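Local coordinates for putative YfrE protein (Vibrio parahaemolyticus RIMD 2210633, PDB 3BEE) that is of unknown function but carries a TPR domain related to that of cytochrome c biogenesis protein CcmH/CycH, which suggests a role in protein-protein recognition, at residues T5-A10 / N42-S47; L68-N73 / T81-I86. All coordinates share one frame; numbering follows the deposited sequence.

Interaction 1 of 2, residues T5-A10 / N42-S47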
loop_
_atom_site.group_PDB
_atom_site.type_symbol
_atom_site.label_atom_id
_atom_site.label_comp_id
_atom_site.label_asym_id
_atom_site.label_seq_id
_atom_site.Cartn_x
_atom_site.Cartn_y
_atom_site.Cartn_z
ATOM N N THR A 5 -11.882 -5.855 -9.670
ATOM C CA THR A 5 -10.508 -6.322 -9.562
ATOM C C THR A 5 -9.920 -5.867 -8.225
ATOM O O THR A 5 -10.490 -4.998 -7.567
ATOM C CB THR A 5 -9.661 -5.819 -10.720
ATOM O OG1 THR A 5 -9.611 -4.394 -10.662
ATOM C CG2 THR A 5 -10.276 -6.269 -12.066
ATOM N N ALA A 6 -8.798 -6.469 -7.836
ATOM C CA ALA A 6 -8.100 -6.115 -6.601
ATOM C C ALA A 6 -7.715 -4.636 -6.602
ATOM O O ALA A 6 -7.790 -3.954 -5.567
ATOM C CB ALA A 6 -6.866 -6.993 -6.423
ATOM N N THR A 7 -7.304 -4.150 -7.772
ATOM C CA THR A 7 -6.895 -2.757 -7.941
ATOM C C THR A 7 -8.095 -1.827 -7.806
ATOM O O THR A 7 -7.988 -0.779 -7.192
ATOM C CB THR A 7 -6.126 -2.550 -9.281
ATOM O OG1 THR A 7 -4.991 -3.435 -9.320
ATOM C CG2 THR A 7 -5.627 -1.106 -9.412
ATOM N N GLN A 8 -9.252 -2.239 -8.326
ATOM C CA GLN A 8 -10.483 -1.478 -8.128
ATOM C C GLN A 8 -10.930 -1.400 -6.652
ATOM O O GLN A 8 -11.398 -0.362 -6.199
ATOM C CB GLN A 8 -11.596 -2.002 -9.044
ATOM C CG GLN A 8 -11.346 -1.611 -10.509
ATOM C CD GLN A 8 -12.270 -2.268 -11.510
ATOM O OE1 GLN A 8 -12.920 -3.283 -11.230
ATOM N NE2 GLN A 8 -12.319 -1.695 -12.717
ATOM N N LEU A 9 -10.788 -2.500 -5.918
ATOM C CA LEU A 9 -11.030 -2.523 -4.481
ATOM C C LEU A 9 -10.052 -1.588 -3.735
ATOM O O LEU A 9 -10.461 -0.815 -2.865
ATOM C CB LEU A 9 -10.945 -3.973 -3.959
ATOM C CG LEU A 9 -12.051 -4.954 -4.446
ATOM C CD1 LEU A 9 -11.769 -6.365 -3.940
ATOM C CD2 LEU A 9 -13.420 -4.528 -4.004
ATOM N N ALA A 10 -8.777 -1.625 -4.117
ATOM C CA ALA A 10 -7.750 -0.793 -3.499
ATOM C C ALA A 10 -7.958 0.653 -3.857
ATOM O O ALA A 10 -7.665 1.522 -3.046
ATOM C CB ALA A 10 -6.393 -1.224 -3.928
ATOM N N ASN A 42 -0.712 -6.910 -4.684
ATOM C CA ASN A 42 -1.339 -5.780 -5.346
ATOM C C ASN A 42 -0.638 -4.468 -4.988
ATOM O O ASN A 42 -0.478 -4.142 -3.816
ATOM C CB ASN A 42 -2.814 -5.692 -5.012
ATOM C CG ASN A 42 -3.508 -4.656 -5.832
ATOM O OD1 ASN A 42 -3.604 -3.496 -5.425
ATOM N ND2 ASN A 42 -3.977 -5.049 -7.016
ATOM N N GLU A 43 -0.222 -3.740 -6.021
ATOM C CA GLU A 43 0.575 -2.548 -5.871
ATOM C C GLU A 43 -0.216 -1.438 -5.230
ATOM O O GLU A 43 0.250 -0.837 -4.294
ATOM C CB GLU A 43 1.106 -2.078 -7.228
ATOM C CG GLU A 43 2.164 -0.934 -7.103
ATOM C CD GLU A 43 3.010 -0.761 -8.393
ATOM O OE1 GLU A 43 2.715 -1.450 -9.415
ATOM O OE2 GLU A 43 3.964 0.064 -8.367
ATOM N N ALA A 44 -1.413 -1.163 -5.738
ATOM C CA ALA A 44 -2.269 -0.122 -5.160
ATOM C C ALA A 44 -2.531 -0.336 -3.650
ATOM O O ALA A 44 -2.474 0.609 -2.872
ATOM C CB ALA A 44 -3.561 -0.005 -5.927
ATOM N N ALA A 45 -2.802 -1.581 -3.257
ATOM C CA ALA A 45 -3.158 -1.926 -1.886
ATOM C C ALA A 45 -1.957 -1.828 -0.932
ATOM O O ALA A 45 -2.032 -1.165 0.100
ATOM C CB ALA A 45 -3.776 -3.318 -1.838
ATOM N N LEU A 46 -0.851 -2.487 -1.281
ATOM C CA LEU A 46 0.331 -2.476 -0.445
ATOM C C LEU A 46 0.913 -1.079 -0.368
ATOM O O LEU A 46 1.468 -0.666 0.655
ATOM C CB LEU A 46 1.381 -3.458 -0.984
ATOM C CG LEU A 46 1.059 -4.942 -0.791
ATOM C CD1 LEU A 46 2.201 -5.821 -1.342
ATOM C CD2 LEU A 46 0.814 -5.257 0.671
ATOM N N SER A 47 0.772 -0.346 -1.458
ATOM C CA SER A 47 1.250 1.004 -1.497
ATOM C C SER A 47 0.460 1.925 -0.543
ATOM O O SER A 47 1.058 2.726 0.185
ATOM C CB SER A 47 1.275 1.503 -2.951
ATOM O OG SER A 47 1.350 2.884 -2.953
HETATM O O HOH W 1 -2.212 -2.160 -8.446
#

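Interaction 2 of 2, residues L68-N73 / T81-I86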
loop_
_atom_site.group_PDB
_atom_site.type_symbol
_atom_site.label_atom_id
_atom_site.label_comp_id
_atom_site.label_asym_id
_atom_site.label_seq_id
_atom_site.Cartn_x
_atom_site.Cartn_y
_atom_site.Cartn_z
ATOM N N LEU A 68 8.173 -6.115 1.035
ATOM C CA LEU A 68 7.218 -7.150 0.665
ATOM C C LEU A 68 6.672 -6.915 -0.754
ATOM O O LEU A 68 6.638 -7.827 -1.568
ATOM C CB LEU A 68 6.081 -7.247 1.707
ATOM C CG LEU A 68 5.031 -8.345 1.492
ATOM C CD1 LEU A 68 5.604 -9.766 1.689
ATOM C CD2 LEU A 68 3.826 -8.158 2.411
ATOM N N LEU A 69 6.292 -5.685 -1.054
ATOM C CA LEU A 69 5.842 -5.328 -2.404
ATOM C C LEU A 69 6.910 -5.638 -3.467
ATOM O O LEU A 69 6.577 -6.107 -4.557
ATOM C CB LEU A 69 5.423 -3.845 -2.458
ATOM C CG LEU A 69 4.954 -3.248 -3.798
ATOM C CD1 LEU A 69 3.882 -4.135 -4.494
ATOM C CD2 LEU A 69 4.432 -1.844 -3.578
ATOM N N LEU A 70 8.180 -5.384 -3.145
ATOM C CA LEU A 70 9.289 -5.626 -4.071
ATOM C C LEU A 70 9.399 -7.089 -4.490
ATOM O O LEU A 70 9.992 -7.384 -5.526
ATOM C CB LEU A 70 10.620 -5.138 -3.482
ATOM C CG LEU A 70 10.785 -3.611 -3.344
ATOM C CD1 LEU A 70 12.107 -3.239 -2.589
ATOM C CD2 LEU A 70 10.765 -2.985 -4.738
ATOM N N ASP A 71 8.845 -8.000 -3.691
ATOM C CA ASP A 71 8.884 -9.433 -4.044
ATOM C C ASP A 71 7.866 -9.797 -5.129
ATOM O O ASP A 71 7.860 -10.936 -5.615
ATOM C CB ASP A 71 8.745 -10.352 -2.818
ATOM C CG ASP A 71 9.573 -11.597 -2.957
ATOM O OD1 ASP A 71 10.640 -11.510 -3.611
ATOM O OD2 ASP A 71 9.176 -12.674 -2.455
ATOM N N SER A 72 7.023 -8.827 -5.503
ATOM C CA SER A 72 6.138 -8.938 -6.664
ATOM C C SER A 72 6.890 -9.387 -7.916
ATOM O O SER A 72 8.008 -8.944 -8.171
ATOM C CB SER A 72 5.483 -7.600 -6.977
ATOM O OG SER A 72 4.535 -7.742 -8.030
ATOM N N ASN A 73 6.252 -10.261 -8.688
ATOM C CA ASN A 73 6.802 -10.752 -9.945
ATOM C C ASN A 73 6.294 -9.940 -11.140
ATOM O O ASN A 73 6.543 -10.309 -12.298
ATOM C CB ASN A 73 6.477 -12.249 -10.130
ATOM C CG ASN A 73 7.620 -13.164 -9.689
ATOM O OD1 ASN A 73 8.627 -12.715 -9.133
ATOM N ND2 ASN A 73 7.471 -14.454 -9.951
ATOM N N THR A 81 10.826 3.869 -7.574
ATOM C CA THR A 81 10.112 4.781 -6.660
ATOM C C THR A 81 9.983 4.136 -5.302
ATOM O O THR A 81 10.179 4.794 -4.282
ATOM C CB THR A 81 8.733 5.213 -7.212
ATOM O OG1 THR A 81 8.934 5.864 -8.468
ATOM C CG2 THR A 81 8.043 6.201 -6.267
ATOM N N ILE A 82 9.687 2.840 -5.289
ATOM C CA ILE A 82 9.532 2.095 -4.039
ATOM C C ILE A 82 10.823 2.144 -3.213
ATOM O O ILE A 82 10.795 2.401 -2.017
ATOM C CB ILE A 82 9.109 0.661 -4.328
ATOM C CG1 ILE A 82 7.663 0.647 -4.856
ATOM C CG2 ILE A 82 9.234 -0.218 -3.074
ATOM C CD1 ILE A 82 7.228 -0.731 -5.443
ATOM N N ILE A 83 11.951 1.908 -3.864
ATOM C CA ILE A 83 13.235 1.904 -3.156
ATOM C C ILE A 83 13.667 3.326 -2.706
ATOM O O ILE A 83 14.349 3.462 -1.687
ATOM C CB ILE A 83 14.322 1.211 -3.991
ATOM C CG1 ILE A 83 13.976 -0.277 -4.189
ATOM C CG2 ILE A 83 15.718 1.342 -3.343
ATOM C CD1 ILE A 83 14.757 -0.894 -5.312
ATOM N N GLU A 84 13.292 4.362 -3.467
ATOM C CA GLU A 84 13.461 5.745 -3.005
ATOM C C GLU A 84 12.631 6.014 -1.725
ATOM O O GLU A 84 13.103 6.692 -0.797
ATOM C CB GLU A 84 13.123 6.755 -4.127
ATOM C CG GLU A 84 14.214 6.795 -5.288
ATOM C CD GLU A 84 13.799 7.597 -6.542
ATOM O OE1 GLU A 84 12.581 7.859 -6.736
ATOM O OE2 GLU A 84 14.706 7.966 -7.340
ATOM N N SER A 85 11.412 5.473 -1.679
ATOM C CA SER A 85 10.570 5.547 -0.486
ATOM C C SER A 85 11.222 4.856 0.719
ATOM O O SER A 85 11.214 5.413 1.836
ATOM C CB SER A 85 9.190 4.951 -0.745
ATOM O OG SER A 85 8.521 5.688 -1.762
ATOM N N ILE A 86 11.756 3.651 0.489
ATOM C CA ILE A 86 12.443 2.880 1.528
ATOM C C ILE A 86 13.597 3.706 2.046
ATOM O O ILE A 86 13.813 3.819 3.270
ATOM C CB ILE A 86 12.975 1.524 0.988
ATOM C CG1 ILE A 86 11.823 0.522 0.830
ATOM C CG2 ILE A 86 14.127 0.947 1.888
ATOM C CD1 ILE A 86 12.182 -0.704 0.035
#

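Interaction 1 of 2, residues T5-A10 / N42-S47
Ala-10 and Ala-45 bring the first turns of helices 6-18 and 43-55 together, their CA atoms 5.0 Å apart, with local axes 8.4 Å from each other and inclined by 35°. Small residues permit this closeness: Ala-10 CB sits 3.7 Å from Ala-44 CB and also touches CB and the backbone N of Ala-45. Beside this apolar patch lies a polar one built on Asn-42, whose side chain crosses that of Thr-7 at about a right angle. Its CG is anti to the backbone N (chi1 -172°), and the two ends of the amide do different work. ND2 donates to Thr-7 OG1 at 3.0 Å, nearly straight and close to the amide plane, while Ala-6 CB rests against the same nitrogen. Asn-42 is the N-cap residue of helix 43-55, its OD1 accepting from Ala-45 N on an in-plane lone pair. A water extends the link, joining Thr-7 OG1 to Ala-44 N. ND2 has a second acceptor in Glu-39 OE1, and with OD1 bound by Ala-45 N both ends of the amide are held. As in TPR folds, helix 26-38 packs against both helices, with Leu-38 on Ala-6 and Leu-32 on Ala-45.

Interaction 2 of 2, residues L68-N73 / T81-I86
Leu-70 and Ile-82 are the closest backbone neighbours between the end of helix 59-70 and the early part of helix 79-92, with CA atoms 7.7 Å apart, and the contact is made wholly by branched apolar side chains. Leu-70 carries the largest share. Its CG lies anti to the carbonyl carbon (chi1 -69°), and its two methyls part company beyond it. CD2 meets Ile-82 CG2 at 3.6 Å, the two side chains sliding past each other in opposite directions. CD1 instead reaches Ile-86 CD1 tip to tip, also at 3.6 Å, and touches Ile-83 CG1, the side chains of Leu-70 and Ile-83 crossing at about a right angle.

The helices belong to an all-helical TPR-type array, in which helix 79-92 follows helix 59-70 and packs on it, perhaps much as a C-terminal capping helix would. Ile-82 serves two leucines with separate branches: CG2 faces Leu-70, while CD1, at the end of a chain extended by chi2 of 169°, presses on Leu-69 CD2 at 3.5 Å. Leu-69 crosses Ile-82 at about a right angle. Leu-77, in the intervening loop, touches both Leu-69 and Ile-82, and Trp-66, one turn before Leu-70, packs on Ile-82 and Ile-86. The carbonyl of Leu-70 accepts from Arg-79 NH1.

How the interactions relate
From the N terminus, the chain runs through helix 6-18 and helix 26-38 before interaction 1 brings the start of helix 43-55 back beside the first helix, closing a loop of 31 residues. Helix 59-70 follows, and interaction 2 then closes a much shorter loop of seven residues onto helix 79-92. The two closures are in series, neither nested nor crossed, and their centres lie about 15 Å apart. Helices 43-55 and 59-70 bridge them directly: Leu-46 CD1 packs on Leu-69 CA at 3.8 Å, and Leu-69 CD1 on Glu-43 CA at 3.9 Å. Interaction 1 thus ties helix 6-18 to 43-55, interaction 2 ties 59-70 to 79-92, and this packing links the two pairs.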